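PDB 4RU4: tail spike protein gp49 from Pseudomonas phage LKA1, which probably degrades the O-specific polysaccharide of Pseudomonas as a lyase, helping the phage through the host cell envelope during entry. Local coordinates for residues I55-L60 with R81-T86; S339-T344 with S357-T362. All blocks are in the same frame, centred on the assembly; numbering follows the deposited sequence. Where two conformers were deposited one is given.

Contact 1. Residues I55-L60 with R81-T86; sequences IDWAAL and RGISST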
loop_
_atom_site.group_PDB
_atom_site.type_symbol
_atom_site.label_atom_id
_atom_site.label_comp_id
_atom_site.label_asym_id
_atom_site.label_seq_id
_atom_site.Cartn_x
_atom_site.Cartn_y
_atom_site.Cartn_z
ATOM N N ILE B 55 -16.808 1.907 45.416
ATOM C CA ILE B 55 -18.135 2.124 44.867
ATOM C C ILE B 55 -18.108 2.205 43.318
ATOM O O ILE B 55 -18.980 1.639 42.659
ATOM C CB ILE B 55 -18.778 3.388 45.505
ATOM C CG1 ILE B 55 -19.180 3.083 46.963
ATOM C CG2 ILE B 55 -19.976 3.887 44.668
ATOM C CD1 ILE B 55 -19.402 4.332 47.860
ATOM N N ASP B 56 -17.094 2.861 42.741
ATOM C CA ASP B 56 -17.023 2.979 41.278
ATOM C C ASP B 56 -16.913 1.607 40.637
ATOM O O ASP B 56 -17.524 1.348 39.598
ATOM C CB ASP B 56 -15.830 3.830 40.828
ATOM C CG ASP B 56 -15.998 5.318 41.154
ATOM O OD1 ASP B 56 -17.149 5.801 41.225
ATOM O OD2 ASP B 56 -14.962 5.993 41.343
ATOM N N TRP B 57 -16.125 0.727 41.252
ATOM C CA TRP B 57 -15.998 -0.618 40.707
ATOM C C TRP B 57 -17.325 -1.375 40.821
ATOM O O TRP B 57 -17.809 -1.984 39.843
ATOM C CB TRP B 57 -14.874 -1.418 41.391
ATOM C CG TRP B 57 -15.013 -2.888 41.003
ATOM C CD1 TRP B 57 -14.538 -3.486 39.863
ATOM C CD2 TRP B 57 -15.721 -3.905 41.726
ATOM N NE1 TRP B 57 -14.886 -4.815 39.842
ATOM C CE2 TRP B 57 -15.621 -5.097 40.971
ATOM C CE3 TRP B 57 -16.423 -3.922 42.934
ATOM C CZ2 TRP B 57 -16.197 -6.275 41.383
ATOM C CZ3 TRP B 57 -16.997 -5.111 43.358
ATOM C CH2 TRP B 57 -16.875 -6.270 42.586
ATOM N N ALA B 58 -17.904 -1.353 42.015
ATOM C CA ALA B 58 -19.183 -2.024 42.243
ATOM C C ALA B 58 -20.246 -1.529 41.240
ATOM O O ALA B 58 -20.971 -2.327 40.639
ATOM C CB ALA B 58 -19.652 -1.830 43.717
ATOM N N ALA B 59 -20.308 -0.217 41.034
ATOM C CA ALA B 59 -21.271 0.359 40.093
ATOM C C ALA B 59 -21.015 -0.054 38.633
ATOM O O ALA B 59 -21.949 -0.403 37.897
ATOM C CB ALA B 59 -21.313 1.906 40.226
ATOM N N LEU B 60 -19.752 -0.007 38.214
ATOM C CA LEU B 60 -19.403 -0.335 36.836
ATOM C C LEU B 60 -19.629 -1.801 36.589
ATOM O O LEU B 60 -20.187 -2.177 35.571
ATOM C CB LEU B 60 -17.938 -0.020 36.565
ATOM C CG LEU B 60 -17.645 1.378 36.056
ATOM C CD1 LEU B 60 -16.154 1.648 36.221
ATOM C CD2 LEU B 60 -18.065 1.464 34.594
ATOM N N ARG B 81 -10.689 -3.766 41.490
ATOM C CA ARG B 81 -10.813 -5.125 40.936
ATOM C C ARG B 81 -11.073 -4.992 39.465
ATOM O O ARG B 81 -11.578 -3.963 39.015
ATOM C CB ARG B 81 -12.033 -5.865 41.524
ATOM C CG ARG B 81 -11.949 -6.160 42.997
ATOM C CD ARG B 81 -13.090 -7.064 43.511
ATOM N NE ARG B 81 -13.023 -7.034 44.959
ATOM C CZ ARG B 81 -12.229 -7.816 45.679
ATOM N NH1 ARG B 81 -11.487 -8.747 45.086
ATOM N NH2 ARG B 81 -12.200 -7.694 47.000
ATOM N N GLY B 82 -10.808 -6.058 38.712
ATOM C CA GLY B 82 -11.091 -6.015 37.300
ATOM C C GLY B 82 -12.584 -5.892 37.028
ATOM O O GLY B 82 -13.412 -6.342 37.816
ATOM N N ILE B 83 -12.919 -5.279 35.900
ATOM C CA ILE B 83 -14.281 -5.291 35.387
ATOM C C ILE B 83 -14.371 -6.415 34.347
ATOM O O ILE B 83 -13.737 -6.344 33.294
ATOM C CB ILE B 83 -14.623 -3.943 34.729
ATOM C CG1 ILE B 83 -14.394 -2.797 35.732
ATOM C CG2 ILE B 83 -16.054 -3.973 34.145
ATOM C CD1 ILE B 83 -14.394 -1.408 35.097
ATOM N N SER B 84 -15.142 -7.454 34.640
ATOM C CA SER B 84 -15.103 -8.652 33.801
ATOM C C SER B 84 -16.465 -9.163 33.330
ATOM O O SER B 84 -17.508 -8.858 33.914
ATOM C CB SER B 84 -14.350 -9.769 34.545
ATOM O OG SER B 84 -15.101 -10.185 35.672
ATOM N N SER B 85 -16.447 -9.972 32.282
ATOM C CA SER B 85 -17.671 -10.602 31.839
ATOM C C SER B 85 -17.378 -11.908 31.130
ATOM O O SER B 85 -16.243 -12.180 30.730
ATOM C CB SER B 85 -18.404 -9.672 30.882
ATOM O OG SER B 85 -17.590 -9.435 29.756
ATOM N N THR B 86 -18.420 -12.712 30.982
ATOM C CA THR B 86 -18.381 -13.858 30.089
ATOM C C THR B 86 -19.322 -13.591 28.900
ATOM O O THR B 86 -20.362 -12.947 29.038
ATOM C CB THR B 86 -18.710 -15.166 30.823
ATOM O OG1 THR B 86 -19.883 -14.989 31.614
ATOM C CG2 THR B 86 -17.572 -15.530 31.751
#

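Contact 2. Residues S339-T344 with S357-T362; sequences SYENCT and SYRHCT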
loop_
_atom_site.group_PDB
_atom_site.type_symbol
_atom_site.label_atom_id
_atom_site.label_comp_id
_atom_site.label_asym_id
_atom_site.label_seq_id
_atom_site.Cartn_x
_atom_site.Cartn_y
_atom_site.Cartn_z
ATOM N N SER B 339 0.947 -9.751 8.108
ATOM C CA SER B 339 1.756 -8.654 7.575
ATOM C C SER B 339 1.610 -7.360 8.353
ATOM O O SER B 339 0.617 -7.165 9.085
ATOM C CB SER B 339 1.415 -8.376 6.088
ATOM O OG SER B 339 0.019 -8.107 5.893
ATOM N N TYR B 340 2.629 -6.502 8.210
ATOM C CA TYR B 340 2.535 -5.064 8.533
ATOM C C TYR B 340 2.513 -4.323 7.186
ATOM O O TYR B 340 3.295 -4.631 6.288
ATOM C CB TYR B 340 3.736 -4.577 9.375
ATOM C CG TYR B 340 3.747 -5.063 10.821
ATOM C CD1 TYR B 340 4.162 -6.338 11.141
ATOM C CD2 TYR B 340 3.346 -4.226 11.865
ATOM C CE1 TYR B 340 4.156 -6.797 12.478
ATOM C CE2 TYR B 340 3.351 -4.677 13.197
ATOM C CZ TYR B 340 3.758 -5.954 13.483
ATOM O OH TYR B 340 3.748 -6.419 14.774
ATOM N N GLU B 341 1.632 -3.338 7.047
ATOM C CA GLU B 341 1.492 -2.599 5.799
ATOM C C GLU B 341 1.266 -1.124 6.138
ATOM O O GLU B 341 0.488 -0.815 7.045
ATOM C CB GLU B 341 0.275 -3.136 5.023
ATOM C CG GLU B 341 0.478 -4.628 4.679
ATOM C CD GLU B 341 -0.741 -5.351 4.128
ATOM O OE1 GLU B 341 -1.820 -4.733 4.015
ATOM O OE2 GLU B 341 -0.603 -6.574 3.838
ATOM N N ASN B 342 1.966 -0.243 5.428
ATOM C CA ASN B 342 1.814 1.198 5.623
ATOM C C ASN B 342 2.037 1.604 7.066
ATOM O O ASN B 342 1.283 2.417 7.583
ATOM C CB ASN B 342 0.436 1.683 5.192
ATOM C CG ASN B 342 0.115 1.345 3.740
ATOM O OD1 ASN B 342 -0.890 0.710 3.457
ATOM N ND2 ASN B 342 0.948 1.782 2.832
ATOM N N CYS B 343 3.057 1.036 7.700
ATOM C CA CYS B 343 3.389 1.355 9.085
ATOM C C CYS B 343 4.713 2.094 9.177
ATOM O O CYS B 343 5.645 1.818 8.400
ATOM C CB CYS B 343 3.472 0.061 9.919
ATOM S SG CYS B 343 1.849 -0.708 10.206
ATOM N N THR B 344 4.798 3.024 10.124
ATOM C CA THR B 344 6.066 3.605 10.519
ATOM C C THR B 344 6.545 2.820 11.749
ATOM O O THR B 344 5.866 2.778 12.783
ATOM C CB THR B 344 5.914 5.112 10.856
ATOM O OG1 THR B 344 5.390 5.801 9.709
ATOM C CG2 THR B 344 7.289 5.738 11.260
ATOM N N SER B 357 5.041 -10.683 5.506
ATOM C CA SER B 357 5.458 -9.588 4.628
ATOM C C SER B 357 5.407 -8.262 5.376
ATOM O O SER B 357 4.564 -8.087 6.279
ATOM C CB SER B 357 4.563 -9.513 3.384
ATOM O OG SER B 357 4.313 -10.810 2.849
ATOM N N TYR B 358 6.313 -7.356 5.003
ATOM C CA TYR B 358 6.233 -5.935 5.343
ATOM C C TYR B 358 6.071 -5.201 4.020
ATOM O O TYR B 358 6.864 -5.421 3.099
ATOM C CB TYR B 358 7.518 -5.476 6.063
ATOM C CG TYR B 358 7.601 -6.064 7.437
ATOM C CD1 TYR B 358 8.059 -7.359 7.624
ATOM C CD2 TYR B 358 7.159 -5.344 8.553
ATOM C CE1 TYR B 358 8.105 -7.935 8.912
ATOM C CE2 TYR B 358 7.178 -5.907 9.825
ATOM C CZ TYR B 358 7.664 -7.205 9.997
ATOM O OH TYR B 358 7.679 -7.789 11.249
ATOM N N ARG B 359 5.051 -4.348 3.906
ATOM C CA ARG B 359 4.754 -3.681 2.637
ATOM C C ARG B 359 4.616 -2.184 2.838
ATOM O O ARG B 359 3.770 -1.746 3.628
ATOM C CB ARG B 359 3.440 -4.183 2.047
ATOM C CG ARG B 359 3.359 -5.704 1.903
ATOM C CD ARG B 359 1.976 -6.114 1.386
ATOM N NE ARG B 359 1.989 -7.466 0.829
ATOM C CZ ARG B 359 1.402 -8.532 1.370
ATOM N NH1 ARG B 359 0.704 -8.431 2.499
ATOM N NH2 ARG B 359 1.495 -9.713 0.761
ATOM N N HIS B 360 5.410 -1.408 2.101
ATOM C CA HIS B 360 5.317 0.054 2.201
ATOM C C HIS B 360 5.420 0.524 3.651
ATOM O O HIS B 360 4.714 1.460 4.056
ATOM C CB HIS B 360 4.018 0.549 1.542
ATOM C CG HIS B 360 4.097 0.613 0.035
ATOM N ND1 HIS B 360 2.987 0.713 -0.780
ATOM C CD2 HIS B 360 5.170 0.591 -0.795
ATOM C CE1 HIS B 360 3.372 0.743 -2.047
ATOM N NE2 HIS B 360 4.691 0.687 -2.083
ATOM N N CYS B 361 6.301 -0.123 4.419
ATOM C CA CYS B 361 6.650 0.353 5.755
ATOM C C CYS B 361 7.914 1.200 5.749
ATOM O O CYS B 361 8.806 1.017 4.905
ATOM C CB CYS B 361 6.882 -0.822 6.701
ATOM S SG CYS B 361 5.369 -1.747 6.989
ATOM N N THR B 362 8.011 2.108 6.719
ATOM C CA THR B 362 9.274 2.787 6.989
ATOM C C THR B 362 9.761 2.213 8.314
ATOM O O THR B 362 9.009 2.216 9.305
ATOM C CB THR B 362 9.065 4.322 7.120
ATOM O OG1 THR B 362 8.368 4.785 5.955
ATOM C CG2 THR B 362 10.390 5.069 7.235
HETATM O O HOH W 1 0.752 1.813 0.076
HETATM O O HOH W 2 5.732 5.009 6.921
#

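Contact 1. Residues I55-L60 with R81-T86
W57 and L60 of the helical segment I55-L60 face the corner at R81 and the start of strand 82-86. Helix and strand run almost parallel, their N-to-C directions 11° apart, with 9.0 Å between the segment axes. Nearest CA neighbours are W57 with R81 and L60 with I83, one helical turn against two residues of extended chain.

The indole of W57 carries the contact. CG lies anti to the backbone N (chi1 167°), which carries it away from the helix; the indole N-H meets a backbone carbonyl: W57 NE1 donates to G82 O at 2.9 Å, with an angle of 155° at the hydrogen. The oxygen lies near the ring plane, whereas the donor stands above the plane of the carbonyl. R81 lies across one face of the same ring. Its CB makes a CH-pi contact 3.7 Å from the centroid of the five-membered ring, and R81 CD stands above the rim of the six-membered ring, 3.8 Å from W57 CZ2. The R81 chain is extended from CG to NE, and R81 NE forms a salt bridge with D53. The buried N-H is thus paired while aliphatic carbons of R81 lie against one face.

In one of the two conformers of I83, its CD1 meets L60 CD1 at 3.7 Å, the two side chains slanting across each other.

Strand 75-79 also packs against the helix, Y77 and I79 touching L60 and I79 also touching W57. Beyond L60, I83 reaches Q61 and V64, while its backbone bonds to V111 and S113 bring strand 82-86 alongside strand 113-120; the contact thus joins helix 55-65 to the strands at the N-terminal end of the beta-helix.

Contact 2. Residues S339-T344 with S357-T362
Successive coils of a right-handed parallel beta-helix meet where Y340 lies beside Y358 and E341 beside R359. The axes of strand segments 339-341 and 357-359 come within 4.8 Å, their directions 5° apart. Y340 N bonds to S357 O, R359 N to Y340 O, and N342 N to R359 O; after the corner at N342 and H360, T362 N resumes the pattern with C343 O.

In both Y340 and Y358 CG is anti to the carbonyl carbon (chi1 about -70°), which starts the side chains off in the same direction. The rings are 3° from parallel but slid apart, centroids 5.3 Å apart; Y340 CD1 comes 3.3 Å from Y358 CE2. Their hydroxyls bond to D330 O and T350 O.

R359 NH1 forms a salt bridge to E341 OE2 at 2.6 Å, on the anti side of the carboxylate, and S339 OG donates to that oxygen from the opposite face, also at 2.6 Å. E341 OE1 pairs with R314.

At the corner, a water joins N342 ND2 to H360 ND1, while H360 NE2 bonds to D385 of the second subunit. Like side chains aligned in register, coil upon coil, are characteristic of the pectin lyase-like beta-helix.

After helix 38-44 the chain forms helix 55-65, passes through strands 70-72 and 75-79, and returns at R81 to close contact 1 with 20 residues between its segments. Beyond it come the antiparallel strands between 133 and 183 and successive coils before contact 2 closes a shorter loop, 12 residues that include strand 349-352. The two closures are in series, neither enclosing the other, and their centres lie about 38 Å apart. Contact 1 fastens a helix to the N-terminal end of the beta-helix, with no other chain touching its segments. Contact 2 binds neighbouring coils in the middle, where all three subunits come together around H360.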